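Local coordinates for putative rhamnosidase (Streptomyces avermitilis, PDB 3W5M), which hydrolyses terminal non-reducing alpha-L-rhamnose residues, releasing L-rhamnose from citrus flavonoids and gum arabic, and binds L-rhamnose through a calcium-dependent carbohydrate-binding module, at residues K314-A325 against A398-D409; E330-V338 against A446-D454. One frame throughout, in Å; residues are numbered along the deposited sequence.

Overall arrangement
Both contacts belong to one beta-sandwich, and all four segments fall within the alpha-L-rhamnosidase N-terminal family region; their centres are about 16 Å apart. Contact 1 is the mostly buried pairing of two long neighbouring strands in one sheet. Contact 2, smaller and only partly buried, brings a loop against a hairpin turn at the edge of the other sheet. The strand of 314-325 runs on almost directly into that of 330-338, and the two contacts touch where L321 packs on A331 and V338. Contact 1 combines regular backbone bonding with an apolar face toward the other sheet and a largely polar, partly charged face toward earlier parts of the chain, whereas contact 2 relies on one backbone hydrogen bond and close van der Waals fits.

Contact 1: residues K314-A325 against A398-D409; sequences KKVSRARLYATA and ALLAQLEVEYAD
R318 and E406 lie side by side, with NH2 of the arginine 3.1 Å from OE2 of the glutamate in a salt bridge whose two planes are 39° apart. A bend at chi2 (-91°) brings the E406 carboxylate alongside R318. Further along this face, Y322 approaches E404 at about a right angle, its CE2 3.7 Å from CD of the glutamate, and a water in the ring plane joins the tyrosine hydroxyl to E404 OE1. E404 OE2 takes NE2 of Q402 at 2.7 Å, nearly along the C-O axis.

The reverse face is apolar. There L321 CD1 rests 4.0 Å from CB of L403, flanked along the strands by A319-V405 and the small pair A323-A401.

Antiparallel backbone hydrogen bonds carry both rows, from T324-L400 to R318-E406, where a classic beta bulge shifts the register. E406 O accepts S317 N at 2.9 Å and R318 N at 3.3 Å, both from the same face of its carbonyl plane. Past the bulge, the exposed end is closed by a salt bridge from K314 NZ to the syn lone pair of D409 OD2, 2.9 Å away; T411 OG1 bonds to both K314 NZ and D409 OD1.

In the next shell, L321, A323 and L399 touch strand 328-333 in the facing sheet of the sandwich. The polar face instead meets earlier parts of the chain: R83 bonds R318 through its carbonyl and pairs with E404, E109 pairs with R320, and Q402 engages Q117, S119 and A120. With Q402, R83 and the water all directed at E404, its buried carboxylate is probably ionised and fixed in rotation. Charged and directional bonds thus join this face to R83 and E109 of the N-terminal immunoglobulin-like domain and to the 117-120 segment.

Contact 2: residues E330-V338 against A446-D454; sequences EAHLNGRRV and AGWTSPGFD
A loop meets a hairpin here: T449, S450 and P451 press against H332, N334 and G335 at the outermost edge of the larger sheet of the sandwich. The join is made by G335 N, which donates to T449 O at 2.7 Å from well above the carbonyl plane (55° out of it). T449 CG2 reaches to 3.6 Å from CB of H332 and meets the imidazole obliquely. The same methyl sits 3.5 Å above the centre of the neighbouring W448 ring, a CH-pi arrangement that holds it between indole and histidine. With chi1 at 68°, T449 OG1 lies between the backbone N and the carbonyl carbon and comes within 3.2 Å of G335 CA.

G335 belongs to a type I' turn, L333 to R336, which links strands 328-333 and 336-337 as a tight beta hairpin. S450 OG lies 3.4 Å from G335 CA, leaving little room beside this glycine, whose phi is positive. The N334 side chain crosses the P451 ring at about a right angle.

Behind the contact the loop is held to the same sheet: W448 gives its carbonyl to R306 and packs edge-to-face with Y375, while E308 receives the backbone N-H groups of G452 and F453.

Contact 1: residues K314-A325 against A398-D409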
loop_
_atom_site.group_PDB
_atom_site.type_symbol
_atom_site.label_atom_id
_atom_site.label_comp_id
_atom_site.label_asym_id
_atom_site.label_seq_id
_atom_site.Cartn_x
_atom_site.Cartn_y
_atom_site.Cartn_z
ATOM N N LYS A 314 37.462 -4.403 21.248
ATOM C CA LYS A 314 38.134 -3.309 20.572
ATOM C C LYS A 314 37.113 -2.244 20.356
ATOM O O LYS A 314 35.919 -2.527 20.297
ATOM C CB LYS A 314 38.594 -3.715 19.168
ATOM C CG LYS A 314 39.693 -4.732 19.088
ATOM C CD LYS A 314 39.992 -4.952 17.621
ATOM C CE LYS A 314 40.795 -6.211 17.427
ATOM N NZ LYS A 314 41.057 -6.431 15.977
ATOM N N LYS A 315 37.592 -1.026 20.156
ATOM C CA LYS A 315 36.745 0.112 19.882
ATOM C C LYS A 315 36.067 -0.030 18.495
ATOM O O LYS A 315 36.740 -0.205 17.489
ATOM C CB LYS A 315 37.584 1.390 19.970
ATOM C CG LYS A 315 36.897 2.661 19.501
ATOM C CD LYS A 315 35.729 3.059 20.399
ATOM C CE LYS A 315 35.245 4.463 20.063
ATOM N NZ LYS A 315 36.270 5.492 20.398
ATOM N N VAL A 316 34.738 0.027 18.486
ATOM C CA VAL A 316 33.922 -0.048 17.260
ATOM C C VAL A 316 33.903 1.313 16.600
ATOM O O VAL A 316 33.636 2.333 17.253
ATOM C CB VAL A 316 32.475 -0.488 17.583
ATOM C CG1 VAL A 316 31.576 -0.425 16.352
ATOM C CG2 VAL A 316 32.469 -1.878 18.202
ATOM N N SER A 317 34.209 1.347 15.307
ATOM C CA SER A 317 34.074 2.570 14.554
ATOM C C SER A 317 32.705 2.657 13.882
ATOM O O SER A 317 32.193 3.757 13.686
ATOM C CB SER A 317 35.215 2.731 13.527
ATOM O OG SER A 317 35.243 1.626 12.629
ATOM N N ARG A 318 32.103 1.506 13.544
ATOM C CA ARG A 318 30.816 1.518 12.809
ATOM C C ARG A 318 30.216 0.118 12.771
ATOM O O ARG A 318 30.946 -0.863 12.721
ATOM C CB ARG A 318 31.101 1.983 11.379
ATOM C CG ARG A 318 29.908 2.326 10.534
ATOM C CD ARG A 318 30.383 2.700 9.143
ATOM N NE ARG A 318 30.620 1.515 8.319
ATOM C CZ ARG A 318 30.729 1.554 6.988
ATOM N NH1 ARG A 318 30.622 2.716 6.346
ATOM N NH2 ARG A 318 30.943 0.433 6.299
ATOM N N ALA A 319 28.890 0.004 12.813
ATOM C CA ALA A 319 28.262 -1.294 12.540
ATOM C C ALA A 319 27.001 -1.053 11.727
ATOM O O ALA A 319 26.288 -0.055 11.951
ATOM C CB ALA A 319 27.951 -2.084 13.819
ATOM N N ARG A 320 26.747 -1.961 10.768
ATOM C CA ARG A 320 25.590 -1.864 9.888
ATOM C C ARG A 320 24.943 -3.214 9.834
ATOM O O ARG A 320 25.640 -4.258 9.845
ATOM C CB ARG A 320 26.024 -1.503 8.448
ATOM C CG ARG A 320 26.709 -0.153 8.328
ATOM C CD ARG A 320 25.718 0.978 8.601
ATOM N NE ARG A 320 26.310 2.307 8.432
ATOM C CZ ARG A 320 26.707 3.089 9.432
ATOM N NH1 ARG A 320 26.579 2.674 10.694
ATOM N NH2 ARG A 320 27.221 4.287 9.180
ATOM N N LEU A 321 23.611 -3.234 9.819
ATOM C CA LEU A 321 22.906 -4.459 9.515
ATOM C C LEU A 321 22.206 -4.241 8.172
ATOM O O LEU A 321 21.451 -3.289 8.025
ATOM C CB LEU A 321 21.861 -4.820 10.592
ATOM C CG LEU A 321 20.994 -6.056 10.350
ATOM C CD1 LEU A 321 21.827 -7.322 10.510
ATOM C CD2 LEU A 321 19.778 -6.128 11.273
ATOM N N TYR A 322 22.476 -5.134 7.231
ATOM C CA TYR A 322 21.740 -5.221 5.965
ATOM C C TYR A 322 20.839 -6.453 6.063
ATOM O O TYR A 322 21.292 -7.549 6.445
ATOM C CB TYR A 322 22.744 -5.371 4.795
ATOM C CG TYR A 322 23.844 -4.339 4.829
ATOM C CD1 TYR A 322 23.657 -3.099 4.288
ATOM C CD2 TYR A 322 25.059 -4.607 5.444
ATOM C CE1 TYR A 322 24.649 -2.143 4.303
ATOM C CE2 TYR A 322 26.072 -3.667 5.475
ATOM C CZ TYR A 322 25.854 -2.434 4.914
ATOM O OH TYR A 322 26.836 -1.476 4.947
ATOM N N ALA A 323 19.553 -6.290 5.743
ATOM C CA ALA A 323 18.625 -7.407 5.879
ATOM C C ALA A 323 17.506 -7.348 4.877
ATOM O O ALA A 323 17.144 -6.274 4.365
ATOM C CB ALA A 323 18.051 -7.441 7.296
ATOM N N THR A 324 16.944 -8.513 4.627
ATOM C CA THR A 324 15.729 -8.626 3.827
ATOM C C THR A 324 15.047 -9.953 4.163
ATOM O O THR A 324 15.563 -10.750 4.964
ATOM C CB THR A 324 16.027 -8.469 2.298
ATOM O OG1 THR A 324 14.777 -8.470 1.565
ATOM C CG2 THR A 324 16.980 -9.566 1.772
ATOM N N ALA A 325 13.852 -10.181 3.617
ATOM C CA ALA A 325 13.143 -11.423 3.821
ATOM C C ALA A 325 12.330 -11.736 2.580
ATOM O O ALA A 325 11.888 -10.833 1.864
ATOM C CB ALA A 325 12.212 -11.326 5.046
ATOM N N ALA A 398 11.623 -16.791 4.388
ATOM C CA ALA A 398 13.052 -16.870 4.553
ATOM C C ALA A 398 13.665 -15.516 4.887
ATOM O O ALA A 398 13.152 -14.483 4.483
ATOM C CB ALA A 398 13.697 -17.471 3.284
ATOM N N LEU A 399 14.765 -15.556 5.632
ATOM C CA LEU A 399 15.518 -14.378 6.099
ATOM C C LEU A 399 16.913 -14.327 5.471
ATOM O O LEU A 399 17.596 -15.350 5.371
ATOM C CB LEU A 399 15.675 -14.447 7.635
ATOM C CG LEU A 399 16.509 -13.341 8.281
ATOM C CD1 LEU A 399 15.830 -11.976 8.261
ATOM C CD2 LEU A 399 16.912 -13.730 9.711
ATOM N N LEU A 400 17.366 -13.123 5.129
ATOM C CA LEU A 400 18.753 -12.889 4.748
ATOM C C LEU A 400 19.281 -11.743 5.610
ATOM O O LEU A 400 18.696 -10.653 5.656
ATOM C CB LEU A 400 18.852 -12.544 3.249
ATOM C CG LEU A 400 20.261 -12.452 2.654
ATOM C CD1 LEU A 400 20.838 -13.861 2.530
ATOM C CD2 LEU A 400 20.218 -11.779 1.299
ATOM N N ALA A 401 20.355 -11.991 6.361
ATOM C CA ALA A 401 20.877 -10.919 7.242
ATOM C C ALA A 401 22.404 -10.913 7.275
ATOM O O ALA A 401 23.026 -11.979 7.326
ATOM C CB ALA A 401 20.316 -11.076 8.653
ATOM N N GLN A 402 22.979 -9.727 7.225
ATOM C CA GLN A 402 24.453 -9.543 7.249
ATOM C C GLN A 402 24.809 -8.354 8.121
ATOM O O GLN A 402 24.482 -7.229 7.803
ATOM C CB GLN A 402 24.964 -9.285 5.841
ATOM C CG GLN A 402 26.478 -9.153 5.673
ATOM C CD GLN A 402 26.876 -9.487 4.230
ATOM O OE1 GLN A 402 26.538 -10.564 3.726
ATOM N NE2 GLN A 402 27.599 -8.579 3.573
ATOM N N LEU A 403 25.460 -8.650 9.249
ATOM C CA LEU A 403 25.902 -7.627 10.178
ATOM C C LEU A 403 27.392 -7.426 9.997
ATOM O O LEU A 403 28.174 -8.398 10.053
ATOM C CB LEU A 403 25.593 -8.073 11.617
ATOM C CG LEU A 403 26.190 -7.220 12.735
ATOM C CD1 LEU A 403 25.476 -5.883 12.846
ATOM C CD2 LEU A 403 26.122 -8.005 14.047
ATOM N N GLU A 404 27.776 -6.183 9.752
ATOM C CA GLU A 404 29.178 -5.816 9.524
ATOM C C GLU A 404 29.637 -4.850 10.589
ATOM O O GLU A 404 29.074 -3.790 10.749
ATOM C CB GLU A 404 29.327 -5.181 8.162
ATOM C CG GLU A 404 28.917 -6.184 7.079
ATOM C CD GLU A 404 29.164 -5.676 5.676
ATOM O OE1 GLU A 404 29.747 -4.566 5.529
ATOM O OE2 GLU A 404 28.769 -6.395 4.726
ATOM N N VAL A 405 30.656 -5.247 11.326
ATOM C CA VAL A 405 31.227 -4.374 12.353
ATOM C C VAL A 405 32.651 -4.004 11.954
ATOM O O VAL A 405 33.465 -4.902 11.699
ATOM C CB VAL A 405 31.289 -5.108 13.696
ATOM C CG1 VAL A 405 31.629 -4.100 14.801
ATOM C CG2 VAL A 405 29.965 -5.834 13.968
ATOM N N GLU A 406 32.936 -2.709 11.890
ATOM C CA GLU A 406 34.283 -2.181 11.589
ATOM C C GLU A 406 34.878 -1.679 12.891
ATOM O O GLU A 406 34.185 -1.048 13.683
ATOM C CB GLU A 406 34.239 -0.994 10.640
ATOM C CG GLU A 406 33.251 -1.093 9.486
ATOM C CD GLU A 406 33.819 -1.706 8.213
ATOM O OE1 GLU A 406 34.723 -2.580 8.286
ATOM O OE2 GLU A 406 33.330 -1.316 7.121
ATOM N N TYR A 407 36.167 -1.914 13.068
ATOM C CA TYR A 407 36.871 -1.517 14.281
ATOM C C TYR A 407 37.881 -0.400 13.969
ATOM O O TYR A 407 38.325 -0.265 12.818
ATOM C CB TYR A 407 37.510 -2.757 14.912
ATOM C CG TYR A 407 36.476 -3.690 15.494
ATOM C CD1 TYR A 407 35.864 -3.398 16.726
ATOM C CD2 TYR A 407 36.076 -4.840 14.815
ATOM C CE1 TYR A 407 34.900 -4.232 17.265
ATOM C CE2 TYR A 407 35.108 -5.685 15.352
ATOM C CZ TYR A 407 34.524 -5.364 16.589
ATOM O OH TYR A 407 33.563 -6.179 17.151
ATOM N N ALA A 408 38.189 0.423 14.978
ATOM C CA ALA A 408 39.041 1.583 14.806
ATOM C C ALA A 408 40.439 1.199 14.337
ATOM O O ALA A 408 41.074 1.987 13.669
ATOM C CB ALA A 408 39.105 2.459 16.077
ATOM N N ASP A 409 40.897 -0.013 14.641
ATOM C CA ASP A 409 42.200 -0.495 14.124
ATOM C C ASP A 409 42.165 -0.937 12.646
ATOM O O ASP A 409 43.165 -1.455 12.131
ATOM C CB ASP A 409 42.799 -1.613 14.999
ATOM C CG ASP A 409 41.999 -2.901 14.946
ATOM O OD1 ASP A 409 40.947 -2.948 14.265
ATOM O OD2 ASP A 409 42.419 -3.898 15.574
HETATM O O HOH W 1 39.968 -0.918 17.246
HETATM O O HOH W 2 29.910 -1.454 9.043
HETATM O O HOH W 3 29.204 -1.955 6.401
#

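Contact 2: residues E330-V338 against A446-D454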
loop_
_atom_site.group_PDB
_atom_site.type_symbol
_atom_site.label_atom_id
_atom_site.label_comp_id
_atom_site.label_asym_id
_atom_site.label_seq_id
_atom_site.Cartn_x
_atom_site.Cartn_y
_atom_site.Cartn_z
ATOM N N GLU A 330 11.364 -8.696 11.440
ATOM C CA GLU A 330 11.705 -7.626 12.371
ATOM C C GLU A 330 12.913 -8.149 13.109
ATOM O O GLU A 330 12.851 -9.248 13.647
ATOM C CB GLU A 330 10.592 -7.414 13.378
ATOM C CG GLU A 330 10.827 -6.226 14.285
ATOM C CD GLU A 330 9.702 -6.111 15.309
ATOM O OE1 GLU A 330 9.777 -6.767 16.372
ATOM O OE2 GLU A 330 8.735 -5.394 15.011
ATOM N N ALA A 331 13.993 -7.378 13.098
ATOM C CA ALA A 331 15.244 -7.803 13.667
ATOM C C ALA A 331 15.466 -7.124 14.997
ATOM O O ALA A 331 15.011 -5.989 15.227
ATOM C CB ALA A 331 16.398 -7.476 12.733
ATOM N N HIS A 332 16.226 -7.819 15.825
ATOM C CA HIS A 332 16.582 -7.405 17.177
ATOM C C HIS A 332 18.060 -7.695 17.395
ATOM O O HIS A 332 18.589 -8.696 16.891
ATOM C CB HIS A 332 15.760 -8.227 18.181
ATOM C CG HIS A 332 14.310 -7.855 18.189
ATOM N ND1 HIS A 332 13.433 -8.240 17.190
ATOM C CD2 HIS A 332 13.597 -7.082 19.041
ATOM C CE1 HIS A 332 12.242 -7.725 17.433
ATOM N NE2 HIS A 332 12.316 -7.013 18.547
ATOM N N LEU A 333 18.733 -6.819 18.144
ATOM C CA LEU A 333 20.157 -7.008 18.425
ATOM C C LEU A 333 20.380 -6.635 19.916
ATOM O O LEU A 333 20.094 -5.503 20.315
ATOM C CB LEU A 333 20.992 -6.132 17.492
ATOM C CG LEU A 333 22.507 -6.116 17.689
ATOM C CD1 LEU A 333 23.121 -7.472 17.371
ATOM C CD2 LEU A 333 23.147 -5.045 16.827
ATOM N N ASN A 334 20.847 -7.601 20.695
ATOM C CA ASN A 334 21.209 -7.375 22.128
ATOM C C ASN A 334 20.084 -6.712 22.899
ATOM O O ASN A 334 20.273 -5.666 23.529
ATOM C CB ASN A 334 22.492 -6.553 22.216
ATOM C CG ASN A 334 23.679 -7.274 21.614
ATOM O OD1 ASN A 334 24.542 -6.658 20.967
ATOM N ND2 ASN A 334 23.726 -8.582 21.807
ATOM N N GLY A 335 18.895 -7.301 22.785
ATOM C CA GLY A 335 17.723 -6.876 23.540
ATOM C C GLY A 335 17.013 -5.612 23.086
ATOM O O GLY A 335 16.178 -5.111 23.802
ATOM N N ARG A 336 17.321 -5.115 21.889
ATOM C CA ARG A 336 16.779 -3.865 21.384
ATOM C C ARG A 336 16.354 -4.085 19.929
ATOM O O ARG A 336 17.131 -4.602 19.123
ATOM C CB ARG A 336 17.846 -2.766 21.465
ATOM C CG ARG A 336 17.450 -1.439 20.851
ATOM C CD ARG A 336 18.343 -0.301 21.348
ATOM N NE ARG A 336 18.305 0.855 20.443
ATOM C CZ ARG A 336 17.481 1.898 20.568
ATOM N NH1 ARG A 336 16.606 1.959 21.568
ATOM N NH2 ARG A 336 17.532 2.888 19.690
ATOM N N ARG A 337 15.113 -3.727 19.616
ATOM C CA ARG A 337 14.611 -3.805 18.242
ATOM C C ARG A 337 15.456 -2.937 17.319
ATOM O O ARG A 337 15.862 -1.842 17.694
ATOM C CB ARG A 337 13.179 -3.304 18.265
ATOM C CG ARG A 337 12.298 -3.787 17.141
ATOM C CD ARG A 337 12.224 -2.715 16.107
ATOM N NE ARG A 337 10.846 -2.458 15.721
ATOM C CZ ARG A 337 10.479 -2.182 14.479
ATOM N NH1 ARG A 337 11.389 -2.162 13.498
ATOM N NH2 ARG A 337 9.204 -1.938 14.219
ATOM N N VAL A 338 15.726 -3.406 16.093
ATOM C CA VAL A 338 16.565 -2.661 15.177
ATOM C C VAL A 338 15.620 -1.830 14.283
ATOM O O VAL A 338 14.712 -2.395 13.621
ATOM C CB VAL A 338 17.405 -3.609 14.287
ATOM C CG1 VAL A 338 18.176 -2.823 13.243
ATOM C CG2 VAL A 338 18.350 -4.477 15.118
ATOM N N ALA A 446 11.282 -15.322 27.107
ATOM C CA ALA A 446 11.958 -14.148 27.632
ATOM C C ALA A 446 13.476 -14.216 27.492
ATOM O O ALA A 446 14.109 -15.227 27.857
ATOM C CB ALA A 446 11.564 -13.923 29.097
ATOM N N GLY A 447 14.050 -13.139 26.970
ATOM C CA GLY A 447 15.509 -13.007 26.874
ATOM C C GLY A 447 16.114 -13.463 25.544
ATOM O O GLY A 447 17.330 -13.380 25.358
ATOM N N TRP A 448 15.275 -13.876 24.597
ATOM C CA TRP A 448 15.793 -14.508 23.377
ATOM C C TRP A 448 16.531 -13.542 22.452
ATOM O O TRP A 448 17.288 -13.981 21.563
ATOM C CB TRP A 448 14.680 -15.275 22.630
ATOM C CG TRP A 448 13.713 -14.359 21.933
ATOM C CD1 TRP A 448 12.758 -13.587 22.519
ATOM C CD2 TRP A 448 13.620 -14.109 20.516
ATOM N NE1 TRP A 448 12.056 -12.889 21.558
ATOM C CE2 TRP A 448 12.598 -13.161 20.330
ATOM C CE3 TRP A 448 14.336 -14.569 19.392
ATOM C CZ2 TRP A 448 12.230 -12.689 19.063
ATOM C CZ3 TRP A 448 13.971 -14.097 18.128
ATOM C CH2 TRP A 448 12.935 -13.171 17.977
ATOM N N THR A 449 16.296 -12.240 22.601
ATOM C CA THR A 449 17.012 -11.261 21.768
ATOM C C THR A 449 18.296 -10.783 22.426
ATOM O O THR A 449 18.958 -9.895 21.916
ATOM C CB THR A 449 16.131 -10.067 21.381
ATOM O OG1 THR A 449 15.850 -9.289 22.547
ATOM C CG2 THR A 449 14.813 -10.565 20.786
ATOM N N SER A 450 18.641 -11.397 23.563
ATOM C CA SER A 450 19.858 -11.061 24.300
ATOM C C SER A 450 20.840 -12.229 24.422
ATOM O O SER A 450 20.433 -13.391 24.407
ATOM C CB SER A 450 19.503 -10.528 25.709
ATOM O OG SER A 450 18.894 -9.250 25.602
ATOM N N PRO A 451 22.143 -11.923 24.562
ATOM C CA PRO A 451 23.105 -13.007 24.732
ATOM C C PRO A 451 22.900 -13.683 26.076
ATOM O O PRO A 451 22.225 -13.130 26.930
ATOM C CB PRO A 451 24.466 -12.305 24.666
ATOM C CG PRO A 451 24.205 -10.878 24.950
ATOM C CD PRO A 451 22.765 -10.588 24.659
ATOM N N GLY A 452 23.456 -14.888 26.233
ATOM C CA GLY A 452 23.326 -15.656 27.470
ATOM C C GLY A 452 22.019 -16.435 27.564
ATOM O O GLY A 452 21.676 -16.945 28.625
ATOM N N PHE A 453 21.279 -16.514 26.459
ATOM C CA PHE A 453 19.982 -17.211 26.421
ATOM C C PHE A 453 20.142 -18.711 26.186
ATOM O O PHE A 453 20.950 -19.142 25.381
ATOM C CB PHE A 453 19.055 -16.565 25.352
ATOM C CG PHE A 453 17.724 -17.245 25.190
ATOM C CD1 PHE A 453 16.671 -16.973 26.065
ATOM C CD2 PHE A 453 17.510 -18.147 24.153
ATOM C CE1 PHE A 453 15.443 -17.616 25.921
ATOM C CE2 PHE A 453 16.282 -18.796 23.992
ATOM C CZ PHE A 453 15.243 -18.534 24.882
ATOM N N ASP A 454 19.368 -19.518 26.900
ATOM C CA ASP A 454 19.441 -20.965 26.744
ATOM C C ASP A 454 18.536 -21.444 25.611
ATOM O O ASP A 454 17.331 -21.640 25.832
ATOM C CB ASP A 454 19.066 -21.655 28.076
ATOM C CG ASP A 454 19.094 -23.186 27.992
ATOM O OD1 ASP A 454 19.522 -23.765 26.971
ATOM O OD2 ASP A 454 18.669 -23.826 28.973
#